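PDB 4P0D: trypsin-resistant surface T6 protein from Streptococcus pyogenes serotype M6, which probably builds the shaft of the pilus on the bacterial surface as its repeating backbone subunit, a sortase substrate assembled from three modular domains. Local coordinates for residues 22-27 with 64-69; 245-250 with 255-260; 424-429 with 433-438. The protein carries 1 engineered substitution. All coordinates share one frame; numbering follows the deposited sequence. Where two conformers were deposited one is given.

Interaction 1: residues 22-27 with 64-69; sequences TLYKIG and NGINTG
Ile66, on the helix that ends at Thr68, pushes both of its branches against strand 22-27, one onto Tyr24 and the other into the angle between Tyr24 and Ile26. The gamma methyl CG2 does the aromatic half of the work. It sits over the centre of the Tyr24 ring, 3.9 Å from CG2 of Ile66 to the ring centroid and 11° off the ring normal, a CH-pi contact made squarely on the face. The longer branch runs beside it: with CG1 anti to the carbonyl carbon (chi1 -71°) and chi2 extended at 178°, CD1 of Ile66 is carried down to the strand, reaching CB of Tyr24 at 3.7 Å and CG2 of Ile26 at 3.9 Å. A single methyl thus bridges two strand residues. The Ile26 side chain meets that of Ile66 at about a right angle. Tyr24 and Ile26 both turn toward the helix, while Lys25 between them points away. At Ile26 and Gly27 the strand forms a classic beta bulge, both residues facing Val95. Pro73 and Thr76 also touch the Tyr24 side chain, placing the contact beside strand 75-79 in the Ig-like N-terminal domain. Everything that meets here is carbon, which implies that at this point the helix meets the strand through apolar contact alone, carried by Ile66.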
# COMPACT_ATOMS: atom_id res chain seq x y z
N THR A 22 -14.86 -5.32 -27.42
CA THR A 22 -14.65 -6.24 -28.51
C THR A 22 -15.81 -7.22 -28.57
O THR A 22 -16.17 -7.83 -27.56
CB THR A 22 -13.35 -7.01 -28.35
OG1 THR A 22 -12.28 -6.12 -27.97
CG2 THR A 22 -12.99 -7.73 -29.65
N LEU A 23 -16.39 -7.39 -29.76
CA LEU A 23 -17.46 -8.35 -29.97
C LEU A 23 -16.89 -9.54 -30.76
O LEU A 23 -16.22 -9.35 -31.78
CB LEU A 23 -18.63 -7.71 -30.71
CG LEU A 23 -19.82 -7.28 -29.84
CD1 LEU A 23 -19.41 -6.24 -28.81
CD2 LEU A 23 -20.94 -6.75 -30.73
N TYR A 24 -17.13 -10.75 -30.26
CA TYR A 24 -16.65 -11.96 -30.93
C TYR A 24 -17.83 -12.74 -31.43
O TYR A 24 -18.66 -13.17 -30.63
CB TYR A 24 -15.86 -12.82 -29.95
CG TYR A 24 -14.69 -12.10 -29.32
CD1 TYR A 24 -13.46 -12.08 -29.96
CD2 TYR A 24 -14.80 -11.47 -28.08
CE1 TYR A 24 -12.37 -11.44 -29.40
CE2 TYR A 24 -13.72 -10.82 -27.51
CZ TYR A 24 -12.49 -10.81 -28.18
OH TYR A 24 -11.38 -10.17 -27.63
N LYS A 25 -17.93 -12.91 -32.74
CA LYS A 25 -19.06 -13.64 -33.28
C LYS A 25 -18.89 -15.14 -33.06
O LYS A 25 -17.96 -15.75 -33.60
CB LYS A 25 -19.24 -13.33 -34.76
CG LYS A 25 -20.52 -13.87 -35.36
CD LYS A 25 -20.44 -13.55 -36.85
CE LYS A 25 -21.77 -13.59 -37.55
NZ LYS A 25 -21.55 -13.00 -38.91
N ILE A 26 -19.80 -15.71 -32.28
CA ILE A 26 -19.80 -17.14 -31.94
C ILE A 26 -20.94 -17.92 -32.58
O ILE A 26 -20.97 -19.15 -32.49
CB ILE A 26 -19.89 -17.35 -30.41
CG1 ILE A 26 -21.11 -16.63 -29.83
CG2 ILE A 26 -18.61 -16.86 -29.75
CD1 ILE A 26 -21.61 -17.22 -28.52
N GLY A 27 -21.88 -17.21 -33.21
CA GLY A 27 -23.05 -17.84 -33.86
C GLY A 27 -23.36 -17.14 -35.18
O GLY A 27 -23.66 -15.94 -35.19
N ASN A 64 -13.78 -17.80 -21.80
CA ASN A 64 -12.52 -18.50 -21.49
C ASN A 64 -11.93 -19.11 -22.77
O ASN A 64 -10.74 -18.94 -23.06
CB ASN A 64 -12.74 -19.58 -20.41
CG ASN A 64 -13.14 -19.01 -19.06
OD1 ASN A 64 -12.97 -17.81 -18.79
ND2 ASN A 64 -13.69 -19.85 -18.21
N GLY A 65 -12.77 -19.78 -23.54
CA GLY A 65 -12.33 -20.49 -24.75
C GLY A 65 -11.85 -19.55 -25.83
O GLY A 65 -10.89 -19.85 -26.54
N ILE A 66 -12.51 -18.41 -25.95
CA ILE A 66 -12.11 -17.38 -26.90
C ILE A 66 -10.72 -16.86 -26.56
O ILE A 66 -9.88 -16.67 -27.44
CB ILE A 66 -13.13 -16.22 -26.92
CG1 ILE A 66 -14.42 -16.70 -27.59
CG2 ILE A 66 -12.57 -15.01 -27.65
CD1 ILE A 66 -15.54 -15.70 -27.65
N ASN A 67 -10.49 -16.61 -25.27
CA ASN A 67 -9.21 -16.07 -24.83
C ASN A 67 -8.05 -17.06 -24.88
O ASN A 67 -6.91 -16.64 -25.09
CB ASN A 67 -9.36 -15.44 -23.44
CG ASN A 67 -9.91 -14.04 -23.51
OD1 ASN A 67 -9.44 -13.24 -24.32
ND2 ASN A 67 -10.89 -13.73 -22.69
N THR A 68 -8.31 -18.35 -24.72
CA THR A 68 -7.25 -19.34 -24.96
C THR A 68 -7.01 -19.60 -26.44
O THR A 68 -5.93 -20.04 -26.83
CB THR A 68 -7.55 -20.72 -24.35
OG1 THR A 68 -8.70 -21.29 -24.98
CG2 THR A 68 -7.77 -20.63 -22.85
N GLY A 69 -8.02 -19.34 -27.26
CA GLY A 69 -7.94 -19.68 -28.68
C GLY A 69 -8.60 -21.01 -29.02
O GLY A 69 -8.67 -21.36 -30.19

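Interaction 2: residues 245-250 with 255-260; sequences LSFIYD and ISPNIS
Ile259 meets the edge of the Phe247 ring in the interior of the Cna-B-like domain, an Ig-like beta fold, where residues 245-247 face the start of strand 258-265 and the residue before it. CD1 of Ile259 lies in the plane of the ring, 3.9 Å from Phe247 CZ. One face of the phenyl group is covered from its own strand by CD2 of Leu245, whose CG stands anti to the backbone N (chi1 -152°) and so carries the forked end over the ring. Pro257 approaches the opposite face. In the conformer given, its CG is 3.7 Å from the Phe247 ring centroid, displaced toward the CZ rim, a CH-pi contact; the proline was modelled in two conformers, so this exact geometry is doubtful.

Leu245 and Phe247 are two apart on one strand and both point inward, as do Pro257, just before strand 258-265, and Ile259 within it. The two backbones stay well separated, with the CA atoms of Phe247 and Pro257 9.1 Å apart. Farther out, Val211 packs on both Leu245 and Pro257, Phe178 on Pro257, and Val192 on Phe247, while backbone bonds from Leu245 to Val194 and from Phe247 to Val192 hold their strand against strand 192-197. Beside the ring, Ile259 CD1 comes within 4.0 Å of Leu245 CD1, tip to tip.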
# COMPACT_ATOMS: atom_id res chain seq x y z
N LEU A 245 0.60 -11.60 0.03
CA LEU A 245 -0.47 -12.43 0.55
C LEU A 245 -1.48 -12.66 -0.59
O LEU A 245 -2.16 -11.74 -1.05
CB LEU A 245 -1.13 -11.78 1.77
CG LEU A 245 -1.76 -12.73 2.79
CD1 LEU A 245 -2.37 -11.98 3.96
CD2 LEU A 245 -2.80 -13.61 2.14
N SER A 246 -1.57 -13.91 -1.04
CA SER A 246 -2.48 -14.27 -2.10
C SER A 246 -3.67 -14.95 -1.47
O SER A 246 -3.50 -15.96 -0.78
CB SER A 246 -1.80 -15.20 -3.13
OG SER A 246 -2.71 -15.57 -4.16
N PHE A 247 -4.87 -14.42 -1.70
CA PHE A 247 -6.08 -15.07 -1.18
C PHE A 247 -6.71 -15.99 -2.22
O PHE A 247 -6.44 -15.88 -3.42
CB PHE A 247 -7.12 -14.04 -0.75
CG PHE A 247 -6.72 -13.23 0.46
CD1 PHE A 247 -6.87 -13.74 1.73
CD2 PHE A 247 -6.24 -11.93 0.31
CE1 PHE A 247 -6.53 -12.99 2.84
CE2 PHE A 247 -5.90 -11.18 1.42
CZ PHE A 247 -6.03 -11.71 2.68
N ILE A 248 -7.54 -16.90 -1.73
CA ILE A 248 -8.27 -17.84 -2.56
C ILE A 248 -9.70 -17.32 -2.72
O ILE A 248 -10.54 -17.49 -1.82
CB ILE A 248 -8.26 -19.25 -1.91
CG1 ILE A 248 -6.81 -19.65 -1.62
CG2 ILE A 248 -9.00 -20.25 -2.80
CD1 ILE A 248 -6.67 -20.98 -0.89
N TYR A 249 -9.96 -16.70 -3.87
CA TYR A 249 -11.22 -15.94 -4.10
C TYR A 249 -12.47 -16.65 -3.62
O TYR A 249 -13.28 -16.07 -2.87
CB TYR A 249 -11.39 -15.58 -5.58
CG TYR A 249 -12.64 -14.77 -5.86
CD1 TYR A 249 -12.65 -13.39 -5.68
CD2 TYR A 249 -13.81 -15.38 -6.33
CE1 TYR A 249 -13.77 -12.65 -5.94
CE2 TYR A 249 -14.95 -14.64 -6.59
CZ TYR A 249 -14.92 -13.27 -6.40
OH TYR A 249 -16.02 -12.51 -6.68
N ASP A 250 -12.63 -17.89 -4.06
CA ASP A 250 -13.83 -18.66 -3.75
C ASP A 250 -14.01 -18.84 -2.23
O ASP A 250 -15.15 -18.76 -1.74
CB ASP A 250 -13.84 -19.99 -4.50
CG ASP A 250 -14.02 -19.82 -6.01
OD1 ASP A 250 -14.58 -18.79 -6.43
OD2 ASP A 250 -13.62 -20.71 -6.78
N ILE A 255 -16.64 -11.81 1.20
CA ILE A 255 -16.40 -10.97 2.38
C ILE A 255 -14.90 -10.67 2.41
O ILE A 255 -14.09 -11.59 2.33
CB ILE A 255 -16.88 -11.70 3.66
CG1 ILE A 255 -18.40 -11.74 3.69
CG2 ILE A 255 -16.36 -11.02 4.93
CD1 ILE A 255 -18.97 -12.83 4.60
N SER A 256 -14.53 -9.40 2.49
CA SER A 256 -13.11 -9.02 2.45
C SER A 256 -12.43 -9.24 3.78
O SER A 256 -12.96 -8.83 4.80
CB SER A 256 -12.92 -7.54 2.12
OG SER A 256 -13.46 -7.23 0.87
N PRO A 257 -11.24 -9.84 3.78
CA PRO A 257 -10.45 -9.93 4.99
C PRO A 257 -9.87 -8.57 5.36
O PRO A 257 -9.78 -7.70 4.50
CB PRO A 257 -9.34 -10.90 4.60
CG PRO A 257 -9.15 -10.65 3.15
CD PRO A 257 -10.52 -10.36 2.61
N ASN A 258 -9.53 -8.38 6.63
CA ASN A 258 -8.91 -7.17 7.12
C ASN A 258 -7.51 -7.56 7.62
O ASN A 258 -7.36 -8.53 8.37
CB ASN A 258 -9.77 -6.57 8.24
CG ASN A 258 -11.13 -6.09 7.72
OD1 ASN A 258 -11.23 -5.46 6.66
ND2 ASN A 258 -12.19 -6.41 8.45
N ILE A 259 -6.48 -6.85 7.14
CA ILE A 259 -5.10 -7.22 7.37
C ILE A 259 -4.46 -6.18 8.29
O ILE A 259 -4.64 -4.98 8.07
CB ILE A 259 -4.32 -7.29 6.03
CG1 ILE A 259 -5.00 -8.27 5.05
CG2 ILE A 259 -2.86 -7.68 6.23
CD1 ILE A 259 -4.24 -8.43 3.75
N SER A 260 -3.72 -6.63 9.30
CA SER A 260 -2.97 -5.73 10.15
C SER A 260 -1.52 -6.18 10.27
O SER A 260 -1.20 -7.36 10.12
CB SER A 260 -3.63 -5.64 11.53
OG SER A 260 -4.87 -5.02 11.34

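Interaction 3: residues 424-429 with 433-438; sequences VGWLKN and YSIDSR
Trp426 and Tyr433 face each other across a beta hairpin, strands 425-428 and 431-434, at the edge of a small antiparallel sheet. This buried pair is the tight part of the contact, a hydrogen-bonded pair: Trp426 N donates a hydrogen bond to Tyr433 O at 2.7 Å and an angle of 161°, and Tyr433 N returns a bond of 2.7 Å to Trp426 O. Both side chains leave on the same face of the sheet. Beside the pair, Gly425 brings its CA to 3.3 Å from Tyr433 O, a CA-H...O contact. At the indole's edge, in its plane, lies Ser434 O.

Exposed Arg438 covers the Trp426 indole from the solvent side, where both residues also touch a crystal neighbour. Arg438 runs extended from CG to NE, with CG anti to the backbone N (chi1 -178°), and crosses one face of the indole at a slant, from CB near CD1 and NE1 to the guanidinium above CZ2 and CH2. Its CG is 3.6 Å from the centroid of the five-membered ring, a CH-pi contact, while the guanidinium lies over the six-membered ring, the two planes 16° apart and NE 3.3 Å from Trp426 CZ2.

The other outer parts are looser. Ile435 is exposed; it touches Val424 O and the Gly425 backbone, and its CD1 also approaches Trp426 NE1. A water there donates to Val424 O and accepts from Ile435 N. At the far end Lys428 CB touches Tyr433 CE1, and the extended lysine then leads away, its NZ bonded to the Thr440 carbonyl. A second water joins the two residues at their polar ends, 3.2 Å from Lys428 NZ and 3.1 Å from Tyr433 OH.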
# COMPACT_ATOMS: atom_id res chain seq x y z
N VAL A 424 17.16 4.36 27.96
CA VAL A 424 16.50 5.09 26.87
C VAL A 424 15.48 4.25 26.10
O VAL A 424 14.61 4.80 25.43
CB VAL A 424 17.52 5.72 25.90
CG1 VAL A 424 18.33 6.78 26.63
CG2 VAL A 424 18.43 4.68 25.27
N GLY A 425 15.58 2.92 26.18
CA GLY A 425 14.59 2.06 25.59
C GLY A 425 14.86 0.59 25.83
O GLY A 425 15.38 0.21 26.90
N TRP A 426 14.52 -0.21 24.84
CA TRP A 426 14.62 -1.67 24.92
C TRP A 426 15.23 -2.26 23.65
O TRP A 426 15.08 -1.72 22.56
CB TRP A 426 13.23 -2.27 25.13
CG TRP A 426 12.56 -1.79 26.40
CD1 TRP A 426 11.65 -0.77 26.52
CD2 TRP A 426 12.74 -2.32 27.71
NE1 TRP A 426 11.27 -0.63 27.83
CE2 TRP A 426 11.92 -1.57 28.59
CE3 TRP A 426 13.52 -3.36 28.24
CZ2 TRP A 426 11.86 -1.83 29.97
CZ3 TRP A 426 13.46 -3.61 29.63
CH2 TRP A 426 12.64 -2.84 30.46
N LEU A 427 15.87 -3.41 23.81
CA LEU A 427 16.45 -4.16 22.70
C LEU A 427 15.84 -5.54 22.65
O LEU A 427 15.76 -6.22 23.67
CB LEU A 427 17.97 -4.27 22.89
CG LEU A 427 18.75 -2.96 22.69
CD1 LEU A 427 20.17 -3.07 23.23
CD2 LEU A 427 18.77 -2.60 21.21
N LYS A 428 15.39 -5.95 21.47
CA LYS A 428 14.88 -7.31 21.26
C LYS A 428 15.33 -7.82 19.90
O LYS A 428 14.97 -7.23 18.88
CB LYS A 428 13.35 -7.31 21.30
CG LYS A 428 12.76 -8.70 21.24
CD LYS A 428 11.25 -8.66 21.22
CE LYS A 428 10.67 -10.04 20.96
NZ LYS A 428 9.19 -9.94 20.82
N ASN A 429 16.11 -8.90 19.90
CA ASN A 429 16.68 -9.47 18.66
C ASN A 429 17.36 -8.42 17.78
O ASN A 429 17.08 -8.33 16.59
CB ASN A 429 15.59 -10.15 17.83
CG ASN A 429 14.90 -11.27 18.58
OD1 ASN A 429 15.54 -12.00 19.35
ND2 ASN A 429 13.59 -11.40 18.38
N TYR A 433 13.68 -0.47 20.57
CA TYR A 433 12.32 -0.02 20.85
C TYR A 433 12.39 1.06 21.90
O TYR A 433 13.12 0.94 22.88
CB TYR A 433 11.49 -1.15 21.45
CG TYR A 433 11.26 -2.28 20.49
CD1 TYR A 433 12.25 -3.23 20.28
CD2 TYR A 433 10.08 -2.38 19.78
CE1 TYR A 433 12.07 -4.26 19.38
CE2 TYR A 433 9.87 -3.42 18.89
CZ TYR A 433 10.87 -4.35 18.69
OH TYR A 433 10.67 -5.36 17.80
N SER A 434 11.54 2.06 21.74
CA SER A 434 11.42 3.12 22.72
C SER A 434 10.73 2.57 23.97
O SER A 434 10.13 1.49 23.96
CB SER A 434 10.60 4.26 22.15
OG SER A 434 9.25 3.86 21.96
N ILE A 435 10.81 3.34 25.05
CA ILE A 435 10.15 3.00 26.30
C ILE A 435 8.66 2.76 26.08
O ILE A 435 8.09 1.79 26.60
CB ILE A 435 10.34 4.13 27.34
CG1 ILE A 435 11.82 4.30 27.72
CG2 ILE A 435 9.47 3.92 28.56
CD1 ILE A 435 12.43 3.15 28.50
N ASP A 436 8.03 3.64 25.31
CA ASP A 436 6.58 3.53 25.08
C ASP A 436 6.18 2.39 24.12
O ASP A 436 5.01 2.06 24.03
CB ASP A 436 6.00 4.86 24.60
CG ASP A 436 5.97 5.91 25.71
OD1 ASP A 436 5.82 5.55 26.90
OD2 ASP A 436 6.11 7.10 25.37
N SER A 437 7.16 1.82 23.42
CA SER A 437 6.91 0.66 22.57
C SER A 437 7.59 -0.60 23.13
O SER A 437 8.01 -1.47 22.38
CB SER A 437 7.39 0.95 21.15
OG SER A 437 6.45 1.76 20.47
N ARG A 438 7.68 -0.70 24.46
CA ARG A 438 8.26 -1.88 25.11
C ARG A 438 7.59 -3.16 24.61
O ARG A 438 6.37 -3.32 24.80
CB ARG A 438 8.11 -1.76 26.62
CG ARG A 438 8.74 -2.91 27.38
CD ARG A 438 8.45 -2.79 28.86
NE ARG A 438 9.19 -3.76 29.67
CZ ARG A 438 9.29 -3.69 30.99
NH1 ARG A 438 8.71 -2.70 31.66
NH2 ARG A 438 9.99 -4.60 31.66
O HOH W 1 11.92 6.22 24.93
O HOH W 2 8.62 -7.43 18.85

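The three contacts follow one another along an elongated chain and none touches another. Interaction 1 lies in the N-terminal Ig-like domain and interaction 2 in the Cna-B-like domain, their centres 31 Å apart and their nearest atoms about 11 Å apart. Asn64 ND2 bonds Glu186 O, which ties helix 56-68 to that second domain. The calcium ion at Ser82 and Thr85 belongs to the same domain as interaction 1, but none of the contacts includes those residues. Interaction 3 is 32 Å from interaction 2 between centres and 60 Å from interaction 1; its Ser437 bonds the backbone of Val171. Interactions 1 and 2 are wholly apolar, whereas 424-429 with 433-438 adds backbone bonds, an arginine lying over an indole face and waters.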